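Long-range contacts in stress-induced-phosphoprotein 1 (Caenorhabditis elegans, PDB 4GCN), which binds the Hsp90 chaperone daf-21 and inhibits its ATPase, forms a complex with Hsp70 and Hsp90, and supports gonad development, longevity and thermotolerance: residues M4-A8 with E36-S40; A8-K12 with N41-N47; K22-H28 with V51-E55; F58-V62 with A92-Q96; V103-H107 with K121-E126. Where two conformers were deposited one is given. Residue numbers count along the deposited sequence, not the author numbering.

The five contacts follow the superhelical stack of this TPR domain from its first helix to its last. Interactions 1 and 2 both draw on helix 3-20 and share A8: the first packs it against the end of its hairpin partner, helix 24-37, the second against helix 42-54 of the next repeat. Interaction 3 joins helices 24-37 and 42-54 at their other ends and is the most polar, with a salt bridge and a His-carboxylate bond. Interaction 4, touching interaction 3, is mainly apolar and, like interactions 1 and 2, has no direct hydrogen bond across it. Interaction 5, about 35 Å from interaction 1 between centres, combines a buried F106 with a surface H107-E126 bond. All five mix buried and exposed residues.

Interaction 1: residues M4-A8 with E36-S40; sequences MTDAA and ELDPS
The protruding side chain here is L37, at the C-terminal end of helix 24-37; it fills the hollow formed by M4, A7 and A8 on helix 3-20. M4-A8 is regular helix throughout, whereas D38 leaves the helical region (phi/psi -154/87) and turns the chain into the loop. CA atoms are nearest at A8-L37 (5.2 Å) and T5-D38 (5.6 Å), an approach made possible by the small A8, whose CB lies 3.7 Å from L37 CB and 3.6 Å from D38 CB. L37 takes the m,t rotamer and brings CD1 to 3.9 Å from A7 CB. This is the open end, away from the turn, of the helix-turn-helix hairpin of the first TPR repeat. M4, with all three chi angles m, lays CE 3.7 Å from L37 O. Beside them, T5 CG2 rests 3.5 Å from D38 OD2. One water bridges the segments, donating to T5 O (3.0 Å) and to D38 OD2 (2.7 Å). D38 (chi1 t) closes an Asx turn, S40 N donating to D38 OD1 at 3.2 Å.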
# COMPACT_ATOMS: atom_id res chain seq x y z
N MET A 4 2.34 -22.16 -5.54
CA MET A 4 3.11 -20.94 -5.44
C MET A 4 2.28 -19.85 -4.72
O MET A 4 2.77 -19.15 -3.85
CB MET A 4 3.50 -20.44 -6.83
CG MET A 4 4.36 -21.41 -7.63
SD MET A 4 6.03 -21.26 -7.02
CE MET A 4 6.58 -19.85 -8.01
N THR A 5 1.03 -19.67 -5.12
CA THR A 5 0.24 -18.59 -4.53
C THR A 5 -0.06 -18.85 -3.03
O THR A 5 -0.07 -17.89 -2.23
CB THR A 5 -1.03 -18.25 -5.36
OG1 THR A 5 -1.88 -19.37 -5.39
CG2 THR A 5 -0.70 -17.88 -6.80
N ASP A 6 -0.21 -20.09 -2.63
CA ASP A 6 -0.32 -20.41 -1.22
C ASP A 6 0.97 -20.17 -0.49
O ASP A 6 0.94 -19.67 0.63
CB ASP A 6 -0.69 -21.86 -1.00
CG ASP A 6 -2.12 -22.16 -1.39
OD1 ASP A 6 -2.91 -21.21 -1.54
OD2 ASP A 6 -2.44 -23.32 -1.53
N ALA A 7 2.09 -20.60 -1.10
CA ALA A 7 3.43 -20.36 -0.56
C ALA A 7 3.65 -18.85 -0.31
O ALA A 7 4.18 -18.47 0.69
CB ALA A 7 4.52 -20.90 -1.50
N ALA A 8 3.22 -18.03 -1.24
CA ALA A 8 3.38 -16.60 -1.10
C ALA A 8 2.63 -16.08 0.10
O ALA A 8 3.14 -15.23 0.85
CB ALA A 8 2.93 -15.89 -2.37
N GLU A 36 8.29 -12.52 -4.68
CA GLU A 36 9.03 -13.47 -5.50
C GLU A 36 8.19 -14.67 -5.92
O GLU A 36 8.24 -15.09 -7.03
CB GLU A 36 10.25 -13.94 -4.74
CG GLU A 36 11.41 -14.39 -5.61
CD GLU A 36 12.59 -14.89 -4.77
OE1 GLU A 36 12.80 -14.34 -3.65
OE2 GLU A 36 13.27 -15.85 -5.19
N LEU A 37 7.41 -15.21 -4.98
CA LEU A 37 6.54 -16.37 -5.22
C LEU A 37 5.28 -16.04 -6.04
O LEU A 37 4.82 -16.88 -6.81
CB LEU A 37 6.11 -16.96 -3.87
CG LEU A 37 7.25 -17.66 -3.10
CD1 LEU A 37 6.97 -17.86 -1.61
CD2 LEU A 37 7.59 -18.99 -3.76
N ASP A 38 4.71 -14.86 -5.82
CA ASP A 38 3.47 -14.45 -6.46
C ASP A 38 3.44 -12.92 -6.53
O ASP A 38 2.90 -12.23 -5.65
CB ASP A 38 2.22 -15.00 -5.78
CG ASP A 38 0.90 -14.54 -6.44
OD1 ASP A 38 0.90 -14.11 -7.62
OD2 ASP A 38 -0.13 -14.63 -5.75
N PRO A 39 4.02 -12.38 -7.60
CA PRO A 39 4.02 -10.94 -7.85
C PRO A 39 2.67 -10.35 -8.28
O PRO A 39 2.56 -9.14 -8.40
CB PRO A 39 5.04 -10.79 -8.98
CG PRO A 39 4.99 -12.08 -9.69
CD PRO A 39 4.69 -13.13 -8.65
N SER A 40 1.63 -11.15 -8.43
CA SER A 40 0.32 -10.71 -8.87
C SER A 40 -0.62 -10.37 -7.72
O SER A 40 -1.77 -10.01 -7.96
CB SER A 40 -0.33 -11.82 -9.70
OG SER A 40 -0.84 -12.90 -8.90
O HOH W 1 -0.71 -15.15 -3.20

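Interaction 2: residues A8-K12 with N41-N47; sequences AIAEK and NITFYNN
Helices 8-12 and 42-47 run nearly side by side in the same direction, their short axes at 22° and 10.9 Å apart at closest approach. Residues 8-12 are helical throughout, with K12 N bonded to A8 O (3.0 Å). N41 (phi/psi -100/108) precedes the second helix as its N-cap, OD1 accepting from T43 N at 3.0 Å, and residues 42-47 then follow helical angles. Opposed CA atoms are A8 and N41 at 8.8 Å and K12 and F44 at 6.8 Å, so a large residue has to bridge the gap. F44 does so: with chi1 m and chi2 -27°, its ring reaches across until CZ is 3.6 Å from A8 CB and CE1 is 3.7 Å from K12 CB. F44 also meets A34 and I35 of helix 24-37. Parallel packing of this kind joins the first helices of successive TPR repeats, which line the concave groove of such domains. K12 follows a t,t,p,t path over the second helix, with CD 3.7 Å from T43 CG2 and CG 3.8 Å from N47 OD1. N47 (chi1 m) turns OD1 to a hydrogen bond from N16 ND2. The neighbouring K12, N16 and N47 are consistent with part of a carboxylate clamp, which in Hop TPR domains grips the C-terminal aspartate of a chaperone peptide. I9, chi1 m, lies at the margin, its CG1 4.4 Å from N41 ND2.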
# COMPACT_ATOMS: atom_id res chain seq x y z
N ALA A 8 3.22 -18.03 -1.24
CA ALA A 8 3.38 -16.60 -1.10
C ALA A 8 2.63 -16.08 0.10
O ALA A 8 3.14 -15.23 0.85
CB ALA A 8 2.93 -15.89 -2.37
N ILE A 9 1.40 -16.52 0.26
CA ILE A 9 0.61 -16.11 1.40
C ILE A 9 1.30 -16.49 2.73
O ILE A 9 1.19 -15.78 3.68
CB ILE A 9 -0.82 -16.70 1.27
CG1 ILE A 9 -1.57 -15.97 0.17
CG2 ILE A 9 -1.58 -16.55 2.58
CD1 ILE A 9 -2.98 -16.47 -0.09
N ALA A 10 1.91 -17.67 2.80
CA ALA A 10 2.56 -18.14 4.00
C ALA A 10 3.73 -17.19 4.32
O ALA A 10 3.91 -16.80 5.45
CB ALA A 10 3.06 -19.61 3.83
N GLU A 11 4.50 -16.79 3.33
CA GLU A 11 5.51 -15.76 3.54
C GLU A 11 4.95 -14.41 4.03
O GLU A 11 5.53 -13.79 4.92
CB GLU A 11 6.35 -15.55 2.28
CG GLU A 11 7.42 -16.63 2.06
CD GLU A 11 8.55 -16.56 3.10
OE1 GLU A 11 8.80 -15.54 3.76
OE2 GLU A 11 9.20 -17.56 3.27
N LYS A 12 3.81 -14.00 3.50
CA LYS A 12 3.15 -12.78 3.94
C LYS A 12 2.83 -12.88 5.44
O LYS A 12 2.98 -11.90 6.17
CB LYS A 12 1.86 -12.55 3.14
CG LYS A 12 1.04 -11.32 3.54
CD LYS A 12 -0.43 -11.52 3.24
CE LYS A 12 -0.98 -12.55 4.19
NZ LYS A 12 -2.41 -12.41 4.27
N ASN A 41 -0.15 -10.50 -6.49
CA ASN A 41 -1.01 -10.27 -5.30
C ASN A 41 -0.79 -8.88 -4.68
O ASN A 41 0.24 -8.56 -4.04
CB ASN A 41 -0.81 -11.38 -4.29
CG ASN A 41 -1.78 -11.32 -3.12
OD1 ASN A 41 -2.37 -10.30 -2.84
ND2 ASN A 41 -1.95 -12.47 -2.42
N ILE A 42 -1.79 -8.02 -4.88
CA ILE A 42 -1.75 -6.64 -4.37
C ILE A 42 -1.42 -6.53 -2.87
O ILE A 42 -0.73 -5.60 -2.47
CB ILE A 42 -3.10 -5.90 -4.65
CG1 ILE A 42 -2.96 -4.37 -4.44
CG2 ILE A 42 -4.25 -6.39 -3.71
CD1 ILE A 42 -4.19 -3.57 -4.92
N THR A 43 -1.91 -7.45 -2.07
CA THR A 43 -1.74 -7.39 -0.62
C THR A 43 -0.25 -7.22 -0.25
O THR A 43 0.08 -6.49 0.68
CB THR A 43 -2.21 -8.68 0.05
OG1 THR A 43 -3.58 -8.90 -0.29
CG2 THR A 43 -2.08 -8.63 1.56
N PHE A 44 0.64 -7.83 -1.02
CA PHE A 44 2.09 -7.80 -0.63
C PHE A 44 2.66 -6.41 -0.81
O PHE A 44 3.56 -5.98 -0.04
CB PHE A 44 2.91 -8.82 -1.40
CG PHE A 44 2.37 -10.22 -1.40
CD1 PHE A 44 1.56 -10.71 -0.35
CD2 PHE A 44 2.66 -11.08 -2.46
CE1 PHE A 44 1.05 -12.00 -0.39
CE2 PHE A 44 2.17 -12.34 -2.50
CZ PHE A 44 1.34 -12.81 -1.49
N TYR A 45 2.21 -5.74 -1.87
CA TYR A 45 2.65 -4.37 -2.20
C TYR A 45 2.12 -3.35 -1.22
O TYR A 45 2.91 -2.51 -0.68
CB TYR A 45 2.31 -4.02 -3.64
CG TYR A 45 2.90 -4.96 -4.62
CD1 TYR A 45 4.19 -4.79 -5.11
CD2 TYR A 45 2.18 -6.01 -5.12
CE1 TYR A 45 4.73 -5.63 -6.06
CE2 TYR A 45 2.72 -6.86 -6.07
CZ TYR A 45 4.01 -6.66 -6.53
OH TYR A 45 4.55 -7.50 -7.45
N ASN A 46 0.88 -3.55 -0.78
CA ASN A 46 0.32 -2.71 0.23
C ASN A 46 1.01 -2.97 1.56
O ASN A 46 1.25 -2.02 2.29
CB ASN A 46 -1.20 -2.87 0.42
CG ASN A 46 -2.06 -2.21 -0.69
OD1 ASN A 46 -1.62 -1.26 -1.32
ND2 ASN A 46 -3.30 -2.72 -0.89
N ASN A 47 1.32 -4.24 1.89
CA ASN A 47 1.95 -4.51 3.21
C ASN A 47 3.36 -3.93 3.22
O ASN A 47 3.76 -3.34 4.18
CB ASN A 47 1.97 -6.00 3.51
CG ASN A 47 0.62 -6.57 3.90
OD1 ASN A 47 0.56 -7.69 4.36
ND2 ASN A 47 -0.44 -5.83 3.74

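Interaction 3: residues K22-H28 with V51-E55; sequences KDFEKAH and VYFEE
Two consecutive TPR repeats meet here, the start of helix 24-37 in the first against the end of helix 42-54 in the second. K22, with positive phi (64/32), is the C-prime residue of the Schellman motif that ends helix 3-20. D23 then serves as N-cap, its OD1 (chi1 t) accepting from K26 N at 3.3 Å. CA atoms come nearest at F24-V51, 6.4 Å apart. The exposed side is held by a salt bridge, K22 NZ donating to E54 OE2 at 2.8 Å; a water accepts from K22 NZ (3.1 Å) and donates to E54 OE1 (3.0 Å), so both carboxylate oxygens of E54 have partners. Apolar atoms close the middle: F24 (m) brings CB to 3.7 Å from V51 CG1 and CZ to 3.6 Å from E54 CG, while A27 CB lies 4.2 Å from V51 CG2. V51 is t. One turn on from F24, H28 (chi1 m) has both ring nitrogens engaged, ND1 bonding to K48 NZ. E55, m at chi1 and t at chi2, carries its carboxylate back to the imidazole; its OE1 makes a long, weak ion pair with K57 and lies 4.3 Å from the like-charged E25 OE2. H28 CE1 sits over one face of the Y52 ring, 3.3 Å from Y52 CE1, and H28 NE2 donates to E55 OE2 at 2.7 Å.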
# COMPACT_ATOMS: atom_id res chain seq x y z
N LYS A 22 7.52 -4.87 15.17
CA LYS A 22 8.33 -3.75 14.75
C LYS A 22 9.70 -4.19 14.32
O LYS A 22 10.67 -3.41 14.42
CB LYS A 22 8.45 -2.70 15.85
CG LYS A 22 7.48 -1.57 15.81
CD LYS A 22 6.07 -1.91 16.13
CE LYS A 22 5.35 -0.69 16.72
NZ LYS A 22 4.05 -0.55 15.96
N ASP A 23 9.80 -5.40 13.78
CA ASP A 23 11.00 -5.83 13.17
C ASP A 23 10.85 -5.58 11.69
O ASP A 23 10.50 -6.47 10.92
CB ASP A 23 11.23 -7.31 13.39
CG ASP A 23 12.60 -7.74 12.91
OD1 ASP A 23 13.18 -7.07 12.03
OD2 ASP A 23 13.03 -8.78 13.40
N PHE A 24 11.11 -4.35 11.30
CA PHE A 24 10.83 -3.97 9.91
C PHE A 24 11.71 -4.62 8.85
O PHE A 24 11.24 -4.89 7.73
CB PHE A 24 10.80 -2.45 9.72
CG PHE A 24 9.90 -1.72 10.71
CD1 PHE A 24 8.61 -2.08 10.85
CD2 PHE A 24 10.38 -0.68 11.48
CE1 PHE A 24 7.77 -1.41 11.75
CE2 PHE A 24 9.57 -0.02 12.38
CZ PHE A 24 8.25 -0.40 12.51
N GLU A 25 12.98 -4.85 9.17
CA GLU A 25 13.90 -5.53 8.24
C GLU A 25 13.42 -6.93 7.84
O GLU A 25 13.36 -7.28 6.66
CB GLU A 25 15.31 -5.64 8.87
CG GLU A 25 16.09 -4.34 8.93
CD GLU A 25 15.52 -3.31 9.91
OE1 GLU A 25 14.94 -3.71 10.97
OE2 GLU A 25 15.65 -2.09 9.60
N LYS A 26 13.06 -7.72 8.84
CA LYS A 26 12.57 -9.09 8.67
C LYS A 26 11.22 -9.07 7.94
O LYS A 26 10.95 -9.95 7.10
CB LYS A 26 12.47 -9.75 10.08
CG LYS A 26 11.82 -11.13 10.29
CD LYS A 26 11.65 -11.48 11.81
CE LYS A 26 10.69 -12.66 12.17
NZ LYS A 26 9.57 -12.55 13.23
N ALA A 27 10.41 -8.04 8.20
CA ALA A 27 9.08 -7.92 7.54
C ALA A 27 9.30 -7.79 6.06
O ALA A 27 8.65 -8.49 5.30
CB ALA A 27 8.30 -6.74 8.05
N HIS A 28 10.22 -6.90 5.67
CA HIS A 28 10.57 -6.73 4.26
C HIS A 28 11.09 -8.02 3.60
O HIS A 28 10.74 -8.31 2.45
CB HIS A 28 11.60 -5.62 4.08
CG HIS A 28 11.02 -4.23 4.15
ND1 HIS A 28 10.10 -3.76 3.25
CD2 HIS A 28 11.31 -3.17 5.00
CE1 HIS A 28 9.80 -2.50 3.55
NE2 HIS A 28 10.54 -2.13 4.62
N VAL A 51 4.93 -0.97 5.86
CA VAL A 51 6.21 -1.03 6.56
C VAL A 51 7.02 0.23 6.28
O VAL A 51 7.52 0.85 7.21
CB VAL A 51 7.03 -2.26 6.19
CG1 VAL A 51 8.33 -2.27 6.99
CG2 VAL A 51 6.21 -3.52 6.44
N TYR A 52 7.16 0.60 5.00
CA TYR A 52 7.93 1.78 4.65
C TYR A 52 7.41 3.04 5.32
O TYR A 52 8.18 3.83 5.78
CB TYR A 52 8.01 2.02 3.14
CG TYR A 52 8.93 1.10 2.37
CD1 TYR A 52 10.26 0.90 2.79
CD2 TYR A 52 8.49 0.43 1.23
CE1 TYR A 52 11.14 0.11 2.05
CE2 TYR A 52 9.33 -0.38 0.52
CZ TYR A 52 10.63 -0.56 0.94
OH TYR A 52 11.41 -1.41 0.24
N PHE A 53 6.10 3.17 5.43
CA PHE A 53 5.50 4.32 6.05
C PHE A 53 5.89 4.39 7.53
O PHE A 53 6.27 5.47 8.00
CB PHE A 53 3.96 4.23 5.92
CG PHE A 53 3.24 5.47 6.36
CD1 PHE A 53 2.91 6.42 5.43
CD2 PHE A 53 2.91 5.65 7.68
CE1 PHE A 53 2.25 7.56 5.83
CE2 PHE A 53 2.25 6.77 8.10
CZ PHE A 53 1.93 7.74 7.16
N GLU A 54 5.85 3.26 8.23
CA GLU A 54 6.24 3.25 9.68
C GLU A 54 7.72 3.51 9.86
O GLU A 54 8.07 4.09 10.88
CB GLU A 54 5.81 1.99 10.48
CG GLU A 54 5.87 2.21 11.99
CD GLU A 54 5.08 1.22 12.84
OE1 GLU A 54 4.22 0.52 12.29
OE2 GLU A 54 5.29 1.15 14.10
N GLU A 55 8.55 3.16 8.87
CA GLU A 55 9.98 3.45 8.85
C GLU A 55 10.32 4.89 8.49
O GLU A 55 11.51 5.28 8.49
CB GLU A 55 10.65 2.56 7.78
CG GLU A 55 10.81 1.10 8.16
CD GLU A 55 11.54 0.32 7.08
OE1 GLU A 55 12.69 -0.08 7.30
OE2 GLU A 55 10.99 0.14 5.99
O HOH W 2 3.89 -2.27 13.38

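Interaction 4: residues F58-V62 with A92-Q96; sequences FAECV and AFQKQ
The ring of F58 is overlain on one face by the aliphatic start of K95, whose CB stands 3.5 Å from the ring centroid and only 5° off the normal, a CH-pi contact. F58 is m at chi1, and K95, m,m,t,t, leads its ammonium end away from the interface. Residues 58-62 open helix 58-74, and residues 92-95 finish helix 79-95, with Q96 (-90/10) just beyond. The backbones come closest at F58 and A92, CA to CA 5.1 Å, where the small A92 lets F58 CB sit 3.6 Å from A92 O. A92 CB touches both C61 SG (3.9 Å) and V62 CG2 (3.7 Å). In TPR terms, the second helix of repeat 2 here lies against the first helix of repeat 3, the joint by which one hairpin stacks on the next. C61 and K95 also touch F53 of helix 42-54, and the F53 and F58 rings meet edge-to-face. Further along, V62 (t) places CG2 over the face of the F93 ring, 4.1 Å from its centroid, and CG1 3.7 Å from F93 CE2; the F93 ring in turn meets W105. Q96, m then t, folds back along the interface so that CG lies 3.7 Å from F58 CB and NE2 3.9 Å from V62 CG2, while NE2 makes a weak hydrogen bond to A92 O at 3.4 Å.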
# COMPACT_ATOMS: atom_id res chain seq x y z
N PHE A 58 9.08 7.55 3.23
CA PHE A 58 7.81 7.90 2.61
C PHE A 58 7.87 7.80 1.07
O PHE A 58 6.94 7.39 0.43
CB PHE A 58 7.35 9.25 3.08
CG PHE A 58 7.14 9.32 4.57
CD1 PHE A 58 6.12 8.61 5.11
CD2 PHE A 58 7.95 10.07 5.38
CE1 PHE A 58 5.89 8.64 6.47
CE2 PHE A 58 7.74 10.10 6.77
CZ PHE A 58 6.71 9.36 7.29
N ALA A 59 9.04 8.07 0.51
CA ALA A 59 9.18 7.97 -0.98
C ALA A 59 9.09 6.51 -1.41
O ALA A 59 8.34 6.17 -2.32
CB ALA A 59 10.50 8.56 -1.45
N GLU A 60 9.69 5.61 -0.62
CA GLU A 60 9.55 4.16 -0.91
C GLU A 60 8.10 3.66 -0.73
O GLU A 60 7.62 2.88 -1.53
CB GLU A 60 10.52 3.37 -0.09
CG GLU A 60 11.97 3.70 -0.37
CD GLU A 60 12.54 4.84 0.48
OE1 GLU A 60 11.86 5.80 0.99
OE2 GLU A 60 13.77 4.76 0.66
N CYS A 61 7.41 4.15 0.30
CA CYS A 61 5.99 3.86 0.51
C CYS A 61 5.19 4.19 -0.74
O CYS A 61 4.45 3.35 -1.25
CB CYS A 61 5.48 4.61 1.69
SG CYS A 61 3.74 4.44 2.01
N VAL A 62 5.35 5.41 -1.24
CA VAL A 62 4.68 5.86 -2.45
C VAL A 62 4.97 4.93 -3.60
O VAL A 62 4.06 4.58 -4.33
CB VAL A 62 5.04 7.33 -2.87
CG1 VAL A 62 4.53 7.67 -4.31
CG2 VAL A 62 4.53 8.32 -1.86
N ALA A 92 1.57 9.47 2.66
CA ALA A 92 3.02 9.50 2.52
C ALA A 92 3.50 10.82 1.91
O ALA A 92 4.54 11.32 2.30
CB ALA A 92 3.57 8.29 1.71
N PHE A 93 2.75 11.37 0.94
CA PHE A 93 3.00 12.68 0.40
C PHE A 93 2.79 13.82 1.38
O PHE A 93 3.64 14.71 1.51
CB PHE A 93 2.28 12.92 -0.89
CG PHE A 93 3.05 12.48 -2.10
CD1 PHE A 93 4.31 13.06 -2.41
CD2 PHE A 93 2.55 11.52 -2.94
CE1 PHE A 93 4.96 12.74 -3.56
CE2 PHE A 93 3.25 11.14 -4.11
CZ PHE A 93 4.44 11.74 -4.40
N GLN A 94 1.75 13.75 2.17
CA GLN A 94 1.63 14.71 3.27
C GLN A 94 2.84 14.72 4.20
O GLN A 94 3.28 15.77 4.68
CB GLN A 94 0.42 14.46 4.14
CG GLN A 94 -0.91 14.84 3.60
CD GLN A 94 -1.99 14.60 4.63
OE1 GLN A 94 -2.38 13.47 4.78
NE2 GLN A 94 -2.44 15.67 5.34
N LYS A 95 3.35 13.55 4.50
CA LYS A 95 4.48 13.44 5.39
C LYS A 95 5.77 13.99 4.77
O LYS A 95 6.71 14.26 5.47
CB LYS A 95 4.68 12.01 5.79
CG LYS A 95 3.56 11.41 6.58
CD LYS A 95 3.66 11.87 8.02
CE LYS A 95 2.55 11.27 8.85
NZ LYS A 95 2.91 11.33 10.32
N GLN A 96 5.80 14.10 3.45
CA GLN A 96 6.86 14.75 2.72
C GLN A 96 6.60 16.24 2.50
O GLN A 96 7.32 16.86 1.72
CB GLN A 96 7.02 14.04 1.34
CG GLN A 96 7.51 12.62 1.49
CD GLN A 96 7.78 11.92 0.17
OE1 GLN A 96 8.87 12.08 -0.43
NE2 GLN A 96 6.80 11.12 -0.28

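Interaction 5: residues V103-H107 with K121-E126; sequences VQWFH and KVKELE
F106 forms the apolar centre, its side chain (chi1 m, chi2 -36°) directed from helix 103-107 into the opposing helix 121-126. F106 CB lies 3.6 Å from V122 CG2 and F106 CE2 3.6 Å from L125 CD1; V122 is t and L125 m,t. One turn earlier, V103 (t) adds CG2 at 4.3 Å from L125 CB. The two helices are antiparallel, their short axes inclined by 152° (signed crossing -152°) and 10.7 Å apart at closest approach, with V103 and V122 nearest at 6.9 Å between CA atoms. On one flank the extended K121 lays CE 3.6 Å from F106 CZ, its NZ going on to Q94. On the other, H107 (m) receives V122 CG1 over its ring face, 4.0 Å from the centroid. The edge of that ring is polar: NE2 donates to E126 OE2 at 2.7 Å and 171°, E126 being m,t. A C-terminal helix of this sort, after the third TPR repeat, is the usual capping helix of TPR domains, shielding the apolar face of the last hairpin. Helix 79-95 borders the contact through N91 and Q94, which touch F106, while W105 turns to M86 and A89 of helix 79-95 and to E66 and V69 of helix 58-74.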
# COMPACT_ATOMS: atom_id res chain seq x y z
N VAL A 103 -2.90 15.69 -2.38
CA VAL A 103 -4.27 15.91 -2.84
C VAL A 103 -4.53 15.21 -4.22
O VAL A 103 -5.62 14.64 -4.42
CB VAL A 103 -4.52 17.44 -2.89
CG1 VAL A 103 -5.76 17.81 -3.68
CG2 VAL A 103 -4.58 17.95 -1.43
N GLN A 104 -3.56 15.17 -5.09
CA GLN A 104 -3.74 14.39 -6.36
C GLN A 104 -4.11 12.93 -6.01
O GLN A 104 -5.05 12.39 -6.62
CB GLN A 104 -2.51 14.36 -7.26
CG GLN A 104 -2.36 15.57 -8.20
CD GLN A 104 -0.99 15.60 -8.87
OE1 GLN A 104 -0.47 14.56 -9.28
NE2 GLN A 104 -0.42 16.81 -9.03
N TRP A 105 -3.42 12.35 -5.03
CA TRP A 105 -3.59 10.95 -4.71
C TRP A 105 -4.92 10.72 -3.96
O TRP A 105 -5.62 9.76 -4.20
CB TRP A 105 -2.40 10.41 -3.89
CG TRP A 105 -1.29 9.94 -4.75
CD1 TRP A 105 -0.16 10.62 -5.15
CD2 TRP A 105 -1.20 8.64 -5.36
NE1 TRP A 105 0.61 9.85 -6.02
CE2 TRP A 105 0.03 8.64 -6.17
CE3 TRP A 105 -2.02 7.54 -5.39
CZ2 TRP A 105 0.45 7.51 -6.86
CZ3 TRP A 105 -1.56 6.38 -6.02
CH2 TRP A 105 -0.38 6.37 -6.77
N PHE A 106 -5.25 11.61 -3.05
CA PHE A 106 -6.49 11.52 -2.28
C PHE A 106 -7.71 11.59 -3.21
O PHE A 106 -8.68 10.90 -3.02
CB PHE A 106 -6.51 12.65 -1.28
CG PHE A 106 -5.59 12.45 -0.08
CD1 PHE A 106 -5.38 11.21 0.48
CD2 PHE A 106 -5.00 13.53 0.53
CE1 PHE A 106 -4.58 11.05 1.66
CE2 PHE A 106 -4.17 13.37 1.69
CZ PHE A 106 -3.99 12.13 2.24
N HIS A 107 -7.70 12.49 -4.17
CA HIS A 107 -8.74 12.55 -5.16
C HIS A 107 -8.87 11.29 -6.01
O HIS A 107 -10.01 10.84 -6.21
CB HIS A 107 -8.59 13.76 -6.04
CG HIS A 107 -9.21 14.99 -5.44
ND1 HIS A 107 -10.53 15.06 -5.14
CD2 HIS A 107 -8.65 16.21 -5.11
CE1 HIS A 107 -10.82 16.32 -4.67
NE2 HIS A 107 -9.67 17.00 -4.62
N LYS A 121 -11.64 15.19 4.98
CA LYS A 121 -10.22 15.51 5.09
C LYS A 121 -9.72 16.29 3.87
O LYS A 121 -8.98 17.25 4.01
CB LYS A 121 -9.40 14.23 5.28
CG LYS A 121 -7.89 14.42 5.01
CD LYS A 121 -7.01 13.36 5.65
CE LYS A 121 -5.59 13.51 5.18
NZ LYS A 121 -4.70 12.62 5.93
N VAL A 122 -10.12 15.88 2.68
CA VAL A 122 -9.68 16.57 1.45
C VAL A 122 -10.27 17.98 1.31
O VAL A 122 -9.57 18.89 0.86
CB VAL A 122 -10.00 15.74 0.22
CG1 VAL A 122 -9.75 16.54 -1.03
CG2 VAL A 122 -9.17 14.46 0.25
N LYS A 123 -11.54 18.14 1.66
CA LYS A 123 -12.13 19.46 1.68
C LYS A 123 -11.32 20.38 2.63
O LYS A 123 -10.98 21.50 2.23
CB LYS A 123 -13.62 19.39 2.00
CG LYS A 123 -14.50 19.17 0.75
CD LYS A 123 -15.83 18.45 1.05
CE LYS A 123 -16.48 17.81 -0.18
NZ LYS A 123 -17.86 17.31 0.13
N GLU A 124 -10.97 19.89 3.83
CA GLU A 124 -10.17 20.65 4.78
C GLU A 124 -8.84 21.02 4.20
O GLU A 124 -8.38 22.13 4.39
CB GLU A 124 -9.93 19.90 6.08
CG GLU A 124 -11.18 19.71 6.93
CD GLU A 124 -11.89 21.02 7.12
OE1 GLU A 124 -11.26 21.96 7.64
OE2 GLU A 124 -13.05 21.12 6.69
N LEU A 125 -8.21 20.10 3.50
CA LEU A 125 -6.88 20.35 2.91
C LEU A 125 -6.92 21.34 1.75
O LEU A 125 -5.90 21.96 1.44
CB LEU A 125 -6.23 19.05 2.37
CG LEU A 125 -5.73 17.98 3.37
CD1 LEU A 125 -5.19 16.70 2.70
CD2 LEU A 125 -4.66 18.62 4.25
N GLU A 126 -8.06 21.41 1.08
CA GLU A 126 -8.22 22.34 -0.03
C GLU A 126 -8.73 23.74 0.41
O GLU A 126 -8.77 24.64 -0.41
CB GLU A 126 -9.18 21.75 -1.05
CG GLU A 126 -8.67 20.49 -1.69
CD GLU A 126 -9.62 19.95 -2.72
OE1 GLU A 126 -10.85 19.95 -2.51
OE2 GLU A 126 -9.13 19.50 -3.77